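Periplasmic cell division protein (SufI) (Aquifex aeolicus, PDB 6SYY) probably oxidises substrates at a copper centre and passes the electrons to oxygen, as multicopper oxidases of the laccase type do. Local coordinates at residues H223-I231 and G255-L263; V290-I301 and R471-I482. All coordinates share one frame; numbering follows the deposited sequence.

Contact 1. Residues H223-I231 and G255-L263; sequences HMGFWGDTI and GSNARPYRL
Trp227 lies against Arg259, whose side chain starts above the six-membered ring and runs out past its CE3–CZ3 side to end at the edge. Arg259 CA lies 4.0 Å from the centroid of that Trp227 ring, 23° off the normal, a CH-pi contact. CB continues past Trp227 CE3 and CZ3, and CG, placed anti to the backbone N (chi1 174°), stays 3.7 Å from Trp227 CZ3 while also lying above the rim of the Tyr261 ring. The chain bends at chi3, which turns the guanidinium nearly perpendicular to the indole (83°): Trp227 CE3 points at the centre of one guanidinium face, 3.6 Å from Arg259 CZ. At the tip, NH2 makes a weak hydrogen bond to Gly228 O (3.2 Å), whereas NE and NH1 form salt bridges with Asp207 and Asp357. The indole itself is fixed by its NE1, which donates almost in the ring plane to Met224 O at 2.9 Å, and its far corner, CH2, meets Pro260 CD at 3.5 Å. With an alanine in place of Trp227, Met224 O would probably lose its indole donor and one face of the Arg259 guanidinium the ring edge that meets it. A water bridges Phe226 O and Arg259 N. These loops of the middle cupredoxin-like domain lie against the C-terminal one, where Phe226 N and Asn257 ND2 bond Glu513, beside the mononuclear copper ligand His514, whose side chain is about 5 Å from Gly225.

Contact 2. Residues V290-I301 and R471-I482; sequences VNEILVAPGERI and RATDLGWKDTVI
Glu299 and Thr480 bring the two backbones to 5.7 Å between CA atoms, just where a type II beta turn from Ala296 to Glu299 reverses the first segment. The Lys478 chain, bent at chi2 and chi3, turns NZ back to Glu299 OE2 in a 2.9 Å salt bridge, arriving 40° out of the carboxylate plane. Three acceptors grip this ammonium: Glu299 OE2, Thr473 O and Glu280 OE2. The other oxygen of Glu299, OE1, accepts Ala296 N through its anti lone pair in a nearly straight bond (165°), tying the side chain of the last turn residue back to the N of the first. Further along, Arg300 forms a salt bridge with Asp479, NH1 donating to the syn lone pair of OD2 at 3.2 Å, with the planes 31° apart; NH1 also donates to Gly298 O, and NE to Thr155 O. This is the interface between two cupredoxin-like domains of a multicopper oxidase, beside the oxygen-binding copper cluster: Asp479 OD1 accepts NE2 of His120, a copper ligand, and the carbonyl of Asp479 accepts ND1 of His454, another. Ile482 CD1 packs 3.7 Å from Leu294 CG, and its CG1 lies 3.6 Å from Ala296 CB. Thr473 CG2 wedges between Ile293 and Ile301, 3.6 Å from Ile301 CD1, while its OG1 is linked through one water to Leu294 O and Glu299 OE2 and through a second to Leu294 N.

In the fold
From the N terminus, contact 1 comes first: residues 255-263 return to 223-231 after a short, mostly strand-forming excursion, closing a local loop within the middle cupredoxin-like domain. Contact 2 then spans a far longer separation, bringing 471-482 back to 290-301 across 169 intervening residues and so joining the middle of the chain to its C-terminal copper-binding part. The two loops neither nest nor cross; they follow in series. They meet through neighbouring antiparallel strands, 261-267 and 293-295, and through the Arg262–Glu292 salt bridge, with centres about 16 Å apart. Through this shared pair of strands, the middle domain's loops beside both contacts are tied to the C-terminal domain near its copper-binding region.

Contact 1. Residues H223-I231 and G255-L263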
loop_
_atom_site.group_PDB
_atom_site.type_symbol
_atom_site.label_atom_id
_atom_site.label_comp_id
_atom_site.label_asym_id
_atom_site.label_seq_id
_atom_site.Cartn_x
_atom_site.Cartn_y
_atom_site.Cartn_z
ATOM N N HIS A 223 -2.097 3.314 -21.747
ATOM C CA HIS A 223 -1.562 3.966 -20.559
ATOM C C HIS A 223 -2.650 4.197 -19.516
ATOM O O HIS A 223 -2.542 5.096 -18.681
ATOM C CB HIS A 223 -0.880 5.278 -20.937
ATOM C CG HIS A 223 0.116 5.132 -22.045
ATOM N ND1 HIS A 223 1.466 4.960 -21.818
ATOM C CD2 HIS A 223 -0.043 5.120 -23.389
ATOM C CE1 HIS A 223 2.095 4.856 -22.975
ATOM N NE2 HIS A 223 1.202 4.952 -23.944
ATOM N N MET A 224 -3.698 3.374 -19.543
ATOM C CA MET A 224 -4.809 3.484 -18.609
ATOM C C MET A 224 -4.617 2.654 -17.348
ATOM O O MET A 224 -5.468 2.706 -16.457
ATOM C CB MET A 224 -6.114 3.068 -19.296
ATOM C CG MET A 224 -6.518 3.959 -20.458
ATOM S SD MET A 224 -8.143 3.533 -21.110
ATOM C CE MET A 224 -7.819 1.924 -21.816
ATOM N N GLY A 225 -3.524 1.903 -17.241
ATOM C CA GLY A 225 -3.366 0.979 -16.138
ATOM C C GLY A 225 -4.187 -0.274 -16.356
ATOM O O GLY A 225 -5.027 -0.321 -17.261
ATOM N N PHE A 226 -3.956 -1.298 -15.544
ATOM C CA PHE A 226 -4.702 -2.539 -15.669
ATOM C C PHE A 226 -5.915 -2.524 -14.752
ATOM O O PHE A 226 -5.835 -2.087 -13.599
ATOM C CB PHE A 226 -3.829 -3.750 -15.338
ATOM C CG PHE A 226 -4.593 -5.045 -15.331
ATOM C CD1 PHE A 226 -4.721 -5.795 -16.489
ATOM C CD2 PHE A 226 -5.205 -5.500 -14.172
ATOM C CE1 PHE A 226 -5.439 -6.975 -16.488
ATOM C CE2 PHE A 226 -5.929 -6.672 -14.174
ATOM C CZ PHE A 226 -6.039 -7.413 -15.330
ATOM N N TRP A 227 -7.031 -3.041 -15.257
ATOM C CA TRP A 227 -8.275 -3.113 -14.499
ATOM C C TRP A 227 -8.825 -4.528 -14.588
ATOM O O TRP A 227 -9.134 -5.009 -15.683
ATOM C CB TRP A 227 -9.293 -2.094 -15.018
ATOM C CG TRP A 227 -8.810 -0.690 -14.873
ATOM C CD1 TRP A 227 -7.822 -0.083 -15.595
ATOM C CD2 TRP A 227 -9.280 0.285 -13.938
ATOM N NE1 TRP A 227 -7.649 1.210 -15.169
ATOM C CE2 TRP A 227 -8.534 1.463 -14.153
ATOM C CE3 TRP A 227 -10.261 0.280 -12.943
ATOM C CZ2 TRP A 227 -8.739 2.623 -13.411
ATOM C CZ3 TRP A 227 -10.462 1.430 -12.206
ATOM C CH2 TRP A 227 -9.706 2.586 -12.443
ATOM N N GLY A 228 -8.947 -5.188 -13.438
ATOM C CA GLY A 228 -9.342 -6.582 -13.400
ATOM C C GLY A 228 -10.848 -6.784 -13.380
ATOM O O GLY A 228 -11.605 -5.952 -12.889
ATOM N N ASP A 229 -11.266 -7.930 -13.922
ATOM C CA ASP A 229 -12.680 -8.279 -14.000
ATOM C C ASP A 229 -13.200 -8.876 -12.694
ATOM O O ASP A 229 -14.393 -8.758 -12.389
ATOM C CB ASP A 229 -12.894 -9.259 -15.157
ATOM C CG ASP A 229 -14.354 -9.462 -15.495
ATOM O OD1 ASP A 229 -15.194 -8.647 -15.055
ATOM O OD2 ASP A 229 -14.662 -10.444 -16.203
ATOM N N THR A 230 -12.323 -9.500 -11.912
ATOM C CA THR A 230 -12.697 -10.257 -10.726
ATOM C C THR A 230 -12.032 -9.645 -9.501
ATOM O O THR A 230 -10.826 -9.379 -9.514
ATOM C CB THR A 230 -12.276 -11.723 -10.881
ATOM O OG1 THR A 230 -12.929 -12.290 -12.025
ATOM C CG2 THR A 230 -12.630 -12.525 -9.641
ATOM N N ILE A 231 -12.809 -9.430 -8.442
ATOM C CA ILE A 231 -12.291 -8.831 -7.217
ATOM C C ILE A 231 -11.864 -9.934 -6.264
ATOM O O ILE A 231 -12.582 -10.921 -6.067
ATOM C CB ILE A 231 -13.337 -7.913 -6.565
ATOM C CG1 ILE A 231 -13.867 -6.919 -7.594
ATOM C CG2 ILE A 231 -12.721 -7.173 -5.389
ATOM C CD1 ILE A 231 -12.802 -5.980 -8.138
ATOM N N GLY A 255 -3.880 -3.590 -3.208
ATOM C CA GLY A 255 -2.784 -4.186 -3.943
ATOM C C GLY A 255 -3.099 -4.314 -5.416
ATOM O O GLY A 255 -2.524 -5.154 -6.111
ATOM N N SER A 256 -4.020 -3.488 -5.904
ATOM C CA SER A 256 -4.342 -3.490 -7.320
ATOM C C SER A 256 -3.310 -2.684 -8.096
ATOM O O SER A 256 -2.564 -1.874 -7.539
ATOM C CB SER A 256 -5.737 -2.920 -7.559
ATOM O OG SER A 256 -6.693 -3.623 -6.785
ATOM N N ASN A 257 -3.269 -2.921 -9.406
ATOM C CA ASN A 257 -2.331 -2.187 -10.242
ATOM C C ASN A 257 -2.771 -0.751 -10.476
ATOM O O ASN A 257 -1.920 0.134 -10.603
ATOM C CB ASN A 257 -2.146 -2.894 -11.584
ATOM C CG ASN A 257 -1.247 -4.112 -11.486
ATOM O OD1 ASN A 257 -1.341 -4.898 -10.541
ATOM N ND2 ASN A 257 -0.361 -4.267 -12.459
ATOM N N ALA A 258 -4.078 -0.493 -10.524
ATOM C CA ALA A 258 -4.531 0.832 -10.925
ATOM C C ALA A 258 -5.882 1.204 -10.335
ATOM O O ALA A 258 -6.191 2.392 -10.195
ATOM C CB ALA A 258 -4.594 0.922 -12.451
ATOM N N ARG A 259 -6.689 0.208 -9.991
ATOM C CA ARG A 259 -8.073 0.465 -9.608
ATOM C C ARG A 259 -8.153 1.038 -8.199
ATOM O O ARG A 259 -7.685 0.394 -7.251
ATOM C CB ARG A 259 -8.891 -0.814 -9.681
ATOM C CG ARG A 259 -10.293 -0.645 -9.148
ATOM C CD ARG A 259 -11.030 -1.962 -9.098
ATOM N NE ARG A 259 -11.194 -2.570 -10.415
ATOM C CZ ARG A 259 -12.183 -2.279 -11.251
ATOM N NH1 ARG A 259 -13.088 -1.377 -10.908
ATOM N NH2 ARG A 259 -12.267 -2.883 -12.430
ATOM N N PRO A 260 -8.734 2.221 -8.014
ATOM C CA PRO A 260 -9.067 2.688 -6.667
ATOM C C PRO A 260 -10.442 2.188 -6.247
ATOM O O PRO A 260 -11.298 1.866 -7.073
ATOM C CB PRO A 260 -9.066 4.214 -6.823
ATOM C CG PRO A 260 -9.565 4.418 -8.218
ATOM C CD PRO A 260 -9.043 3.238 -9.034
ATOM N N TYR A 261 -10.643 2.135 -4.935
ATOM C CA TYR A 261 -11.898 1.669 -4.364
ATOM C C TYR A 261 -12.522 2.748 -3.494
ATOM O O TYR A 261 -11.819 3.491 -2.802
ATOM C CB TYR A 261 -11.698 0.402 -3.529
ATOM C CG TYR A 261 -11.105 -0.729 -4.319
ATOM C CD1 TYR A 261 -9.728 -0.850 -4.462
ATOM C CD2 TYR A 261 -11.915 -1.667 -4.932
ATOM C CE1 TYR A 261 -9.175 -1.875 -5.188
ATOM C CE2 TYR A 261 -11.370 -2.699 -5.662
ATOM C CZ TYR A 261 -10.001 -2.795 -5.789
ATOM O OH TYR A 261 -9.455 -3.820 -6.519
ATOM N N ARG A 262 -13.847 2.824 -3.537
ATOM C CA ARG A 262 -14.632 3.641 -2.617
ATOM C C ARG A 262 -15.485 2.654 -1.825
ATOM O O ARG A 262 -16.507 2.170 -2.322
ATOM C CB ARG A 262 -15.474 4.671 -3.370
ATOM C CG ARG A 262 -16.190 5.671 -2.473
ATOM C CD ARG A 262 -16.960 6.727 -3.269
ATOM N NE ARG A 262 -16.087 7.626 -4.024
ATOM C CZ ARG A 262 -15.529 8.729 -3.528
ATOM N NH1 ARG A 262 -15.737 9.075 -2.266
ATOM N NH2 ARG A 262 -14.755 9.487 -4.296
ATOM N N LEU A 263 -15.059 2.341 -0.601
ATOM C CA LEU A 263 -15.602 1.221 0.160
ATOM C C LEU A 263 -16.603 1.692 1.204
ATOM O O LEU A 263 -16.328 2.634 1.955
ATOM C CB LEU A 263 -14.479 0.449 0.847
ATOM C CG LEU A 263 -13.371 -0.046 -0.073
ATOM C CD1 LEU A 263 -12.289 -0.687 0.755
ATOM C CD2 LEU A 263 -13.923 -1.025 -1.098
HETATM O O HOH W 1 -6.216 -2.287 -10.944
#

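Contact 2. Residues V290-I301 and R471-I482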
loop_
_atom_site.group_PDB
_atom_site.type_symbol
_atom_site.label_atom_id
_atom_site.label_comp_id
_atom_site.label_asym_id
_atom_site.label_seq_id
_atom_site.Cartn_x
_atom_site.Cartn_y
_atom_site.Cartn_z
ATOM N N VAL A 290 -16.568 7.466 9.923
ATOM C CA VAL A 290 -16.932 7.685 8.530
ATOM C C VAL A 290 -17.987 6.658 8.150
ATOM O O VAL A 290 -18.314 5.754 8.922
ATOM C CB VAL A 290 -15.724 7.566 7.577
ATOM C CG1 VAL A 290 -14.659 8.593 7.921
ATOM C CG2 VAL A 290 -15.156 6.149 7.615
ATOM N N ASN A 291 -18.524 6.809 6.940
ATOM C CA ASN A 291 -19.358 5.778 6.336
ATOM C C ASN A 291 -18.840 5.358 4.966
ATOM O O ASN A 291 -19.513 4.591 4.268
ATOM C CB ASN A 291 -20.822 6.235 6.254
ATOM C CG ASN A 291 -20.989 7.580 5.568
ATOM O OD1 ASN A 291 -20.361 7.857 4.548
ATOM N ND2 ASN A 291 -21.845 8.424 6.132
ATOM N N GLU A 292 -17.661 5.836 4.566
ATOM C CA GLU A 292 -16.992 5.360 3.362
ATOM C C GLU A 292 -15.534 5.797 3.401
ATOM O O GLU A 292 -15.174 6.764 4.078
ATOM C CB GLU A 292 -17.662 5.877 2.082
ATOM C CG GLU A 292 -17.644 7.380 1.927
ATOM C CD GLU A 292 -17.955 7.814 0.512
ATOM O OE1 GLU A 292 -17.003 8.124 -0.233
ATOM O OE2 GLU A 292 -19.147 7.834 0.140
ATOM N N ILE A 293 -14.700 5.068 2.663
ATOM C CA ILE A 293 -13.285 5.394 2.525
ATOM C C ILE A 293 -12.863 5.175 1.079
ATOM O O ILE A 293 -13.285 4.213 0.427
ATOM C CB ILE A 293 -12.396 4.566 3.473
ATOM C CG1 ILE A 293 -12.665 3.068 3.302
ATOM C CG2 ILE A 293 -12.592 5.004 4.914
ATOM C CD1 ILE A 293 -11.639 2.201 3.985
ATOM N N LEU A 294 -12.029 6.082 0.583
ATOM C CA LEU A 294 -11.436 5.989 -0.743
ATOM C C LEU A 294 -9.997 5.529 -0.569
ATOM O O LEU A 294 -9.234 6.150 0.178
ATOM C CB LEU A 294 -11.496 7.340 -1.452
ATOM C CG LEU A 294 -11.131 7.446 -2.931
ATOM C CD1 LEU A 294 -12.099 6.637 -3.770
ATOM C CD2 LEU A 294 -11.150 8.906 -3.354
ATOM N N VAL A 295 -9.631 4.439 -1.235
ATOM C CA VAL A 295 -8.304 3.855 -1.085
ATOM C C VAL A 295 -7.744 3.546 -2.468
ATOM O O VAL A 295 -8.332 2.767 -3.228
ATOM C CB VAL A 295 -8.325 2.604 -0.190
ATOM C CG1 VAL A 295 -9.519 1.720 -0.514
ATOM C CG2 VAL A 295 -7.011 1.841 -0.300
ATOM N N ALA A 296 -6.635 4.161 -2.793
ATOM C CA ALA A 296 -5.959 3.995 -4.064
ATOM C C ALA A 296 -4.861 2.948 -3.946
ATOM O O ALA A 296 -4.472 2.561 -2.839
ATOM C CB ALA A 296 -5.363 5.331 -4.519
ATOM N N PRO A 297 -4.357 2.443 -5.070
ATOM C CA PRO A 297 -3.194 1.550 -5.020
ATOM C C PRO A 297 -2.042 2.178 -4.251
ATOM O O PRO A 297 -1.683 3.336 -4.469
ATOM C CB PRO A 297 -2.844 1.355 -6.497
ATOM C CG PRO A 297 -4.132 1.523 -7.204
ATOM C CD PRO A 297 -4.932 2.524 -6.425
ATOM N N GLY A 298 -1.456 1.402 -3.341
ATOM C CA GLY A 298 -0.399 1.886 -2.483
ATOM C C GLY A 298 -0.866 2.464 -1.163
ATOM O O GLY A 298 -0.065 2.567 -0.227
ATOM N N GLU A 299 -2.132 2.851 -1.059
ATOM C CA GLU A 299 -2.673 3.294 0.215
ATOM C C GLU A 299 -2.997 2.098 1.103
ATOM O O GLU A 299 -3.269 0.990 0.625
ATOM C CB GLU A 299 -3.929 4.140 0.010
ATOM C CG GLU A 299 -3.669 5.546 -0.514
ATOM C CD GLU A 299 -4.909 6.426 -0.460
ATOM O OE1 GLU A 299 -5.966 6.009 -0.980
ATOM O OE2 GLU A 299 -4.830 7.534 0.115
ATOM N N ARG A 300 -2.949 2.331 2.413
ATOM C CA ARG A 300 -3.408 1.366 3.402
ATOM C C ARG A 300 -4.243 2.114 4.429
ATOM O O ARG A 300 -3.794 3.123 4.980
ATOM C CB ARG A 300 -2.238 0.638 4.081
ATOM C CG ARG A 300 -1.484 -0.345 3.183
ATOM C CD ARG A 300 -0.248 0.293 2.588
ATOM N NE ARG A 300 0.685 0.710 3.631
ATOM C CZ ARG A 300 1.716 1.523 3.427
ATOM N NH1 ARG A 300 1.940 2.016 2.215
ATOM N NH2 ARG A 300 2.517 1.851 4.436
ATOM N N ILE A 301 -5.459 1.630 4.670
ATOM C CA ILE A 301 -6.380 2.239 5.623
ATOM C C ILE A 301 -6.712 1.194 6.681
ATOM O O ILE A 301 -7.220 0.114 6.355
ATOM C CB ILE A 301 -7.659 2.750 4.937
ATOM C CG1 ILE A 301 -7.316 3.572 3.693
ATOM C CG2 ILE A 301 -8.496 3.582 5.906
ATOM C CD1 ILE A 301 -6.536 4.843 3.986
ATOM N N ARG A 471 -10.074 14.373 3.398
ATOM C CA ARG A 471 -10.870 13.230 3.809
ATOM C C ARG A 471 -10.160 12.511 4.948
ATOM O O ARG A 471 -8.961 12.701 5.173
ATOM C CB ARG A 471 -11.106 12.294 2.623
ATOM C CG ARG A 471 -11.587 13.052 1.393
ATOM C CD ARG A 471 -11.865 12.145 0.211
ATOM N NE ARG A 471 -10.677 11.879 -0.594
ATOM C CZ ARG A 471 -10.265 12.640 -1.605
ATOM N NH1 ARG A 471 -10.934 13.733 -1.942
ATOM N NH2 ARG A 471 -9.179 12.305 -2.285
ATOM N N ALA A 472 -10.927 11.705 5.692
ATOM C CA ALA A 472 -10.361 11.012 6.847
ATOM C C ALA A 472 -9.129 10.216 6.452
ATOM O O ALA A 472 -8.145 10.159 7.198
ATOM C CB ALA A 472 -11.406 10.093 7.477
ATOM N N THR A 473 -9.158 9.615 5.264
ATOM C CA THR A 473 -8.020 8.861 4.759
ATOM C C THR A 473 -6.854 9.750 4.345
ATOM O O THR A 473 -5.780 9.222 4.045
ATOM C CB THR A 473 -8.460 7.996 3.579
ATOM O OG1 THR A 473 -9.062 8.822 2.573
ATOM C CG2 THR A 473 -9.467 6.953 4.041
ATOM N N ASP A 474 -7.033 11.072 4.317
ATOM C CA ASP A 474 -5.942 11.997 4.025
ATOM C C ASP A 474 -5.159 12.408 5.264
ATOM O O ASP A 474 -4.141 13.095 5.133
ATOM C CB ASP A 474 -6.471 13.271 3.348
ATOM C CG ASP A 474 -6.875 13.050 1.907
ATOM O OD1 ASP A 474 -6.236 12.221 1.228
ATOM O OD2 ASP A 474 -7.824 13.725 1.450
ATOM N N LEU A 475 -5.607 12.017 6.450
ATOM C CA LEU A 475 -5.023 12.499 7.689
ATOM C C LEU A 475 -3.803 11.669 8.078
ATOM O O LEU A 475 -3.463 10.669 7.442
ATOM C CB LEU A 475 -6.064 12.477 8.808
ATOM C CG LEU A 475 -7.345 13.255 8.504
ATOM C CD1 LEU A 475 -8.362 13.086 9.616
ATOM C CD2 LEU A 475 -7.036 14.730 8.282
ATOM N N GLY A 476 -3.137 12.104 9.142
ATOM C CA GLY A 476 -2.018 11.358 9.672
ATOM C C GLY A 476 -0.790 11.394 8.778
ATOM O O GLY A 476 -0.634 12.246 7.899
ATOM N N TRP A 477 0.104 10.440 9.036
ATOM C CA TRP A 477 1.336 10.280 8.269
ATOM C C TRP A 477 1.030 9.416 7.051
ATOM O O TRP A 477 0.706 8.233 7.188
ATOM C CB TRP A 477 2.428 9.644 9.125
ATOM C CG TRP A 477 2.983 10.532 10.213
ATOM C CD1 TRP A 477 2.752 10.428 11.556
ATOM C CD2 TRP A 477 3.874 11.645 10.044
ATOM N NE1 TRP A 477 3.439 11.411 12.233
ATOM C CE2 TRP A 477 4.134 12.170 11.327
ATOM C CE3 TRP A 477 4.476 12.247 8.934
ATOM C CZ2 TRP A 477 4.970 13.271 11.529
ATOM C CZ3 TRP A 477 5.304 13.345 9.138
ATOM C CH2 TRP A 477 5.542 13.843 10.424
ATOM N N LYS A 478 1.125 10.003 5.863
ATOM C CA LYS A 478 0.829 9.311 4.619
ATOM C C LYS A 478 2.116 9.058 3.846
ATOM O O LYS A 478 3.137 9.704 4.085
ATOM C CB LYS A 478 -0.139 10.138 3.765
ATOM C CG LYS A 478 -1.453 10.464 4.454
ATOM C CD LYS A 478 -2.419 9.296 4.367
ATOM C CE LYS A 478 -2.880 9.089 2.937
ATOM N NZ LYS A 478 -3.651 7.826 2.788
ATOM N N ASP A 479 2.066 8.097 2.911
ATOM C CA ASP A 479 3.104 7.992 1.891
ATOM C C ASP A 479 2.553 7.891 0.472
ATOM O O ASP A 479 3.344 7.867 -0.476
ATOM C CB ASP A 479 4.060 6.813 2.172
ATOM C CG ASP A 479 3.383 5.456 2.117
ATOM O OD1 ASP A 479 2.674 5.152 1.132
ATOM O OD2 ASP A 479 3.602 4.667 3.058
ATOM N N THR A 480 1.230 7.853 0.298
ATOM C CA THR A 480 0.596 7.843 -1.019
ATOM C C THR A 480 -0.646 8.724 -0.966
ATOM O O THR A 480 -1.568 8.439 -0.196
ATOM C CB THR A 480 0.215 6.417 -1.438
ATOM O OG1 THR A 480 1.361 5.558 -1.356
ATOM C CG2 THR A 480 -0.328 6.409 -2.858
ATOM N N VAL A 481 -0.690 9.779 -1.782
ATOM C CA VAL A 481 -1.807 10.721 -1.772
ATOM C C VAL A 481 -2.511 10.685 -3.123
ATOM O O VAL A 481 -1.864 10.728 -4.174
ATOM C CB VAL A 481 -1.358 12.153 -1.417
ATOM C CG1 VAL A 481 -0.304 12.664 -2.390
ATOM C CG2 VAL A 481 -2.567 13.097 -1.370
ATOM N N ILE A 482 -3.841 10.594 -3.087
ATOM C CA ILE A 482 -4.645 10.635 -4.303
ATOM C C ILE A 482 -4.650 12.053 -4.847
ATOM O O ILE A 482 -4.916 13.014 -4.113
ATOM C CB ILE A 482 -6.079 10.162 -4.019
ATOM C CG1 ILE A 482 -6.098 8.701 -3.567
ATOM C CG2 ILE A 482 -6.964 10.366 -5.242
ATOM C CD1 ILE A 482 -7.475 8.209 -3.188
HETATM O O HOH W 2 -7.596 8.164 0.257
HETATM O O HOH W 3 -11.718 8.622 2.204
HETATM O O HOH W 4 -5.200 10.202 -0.617
#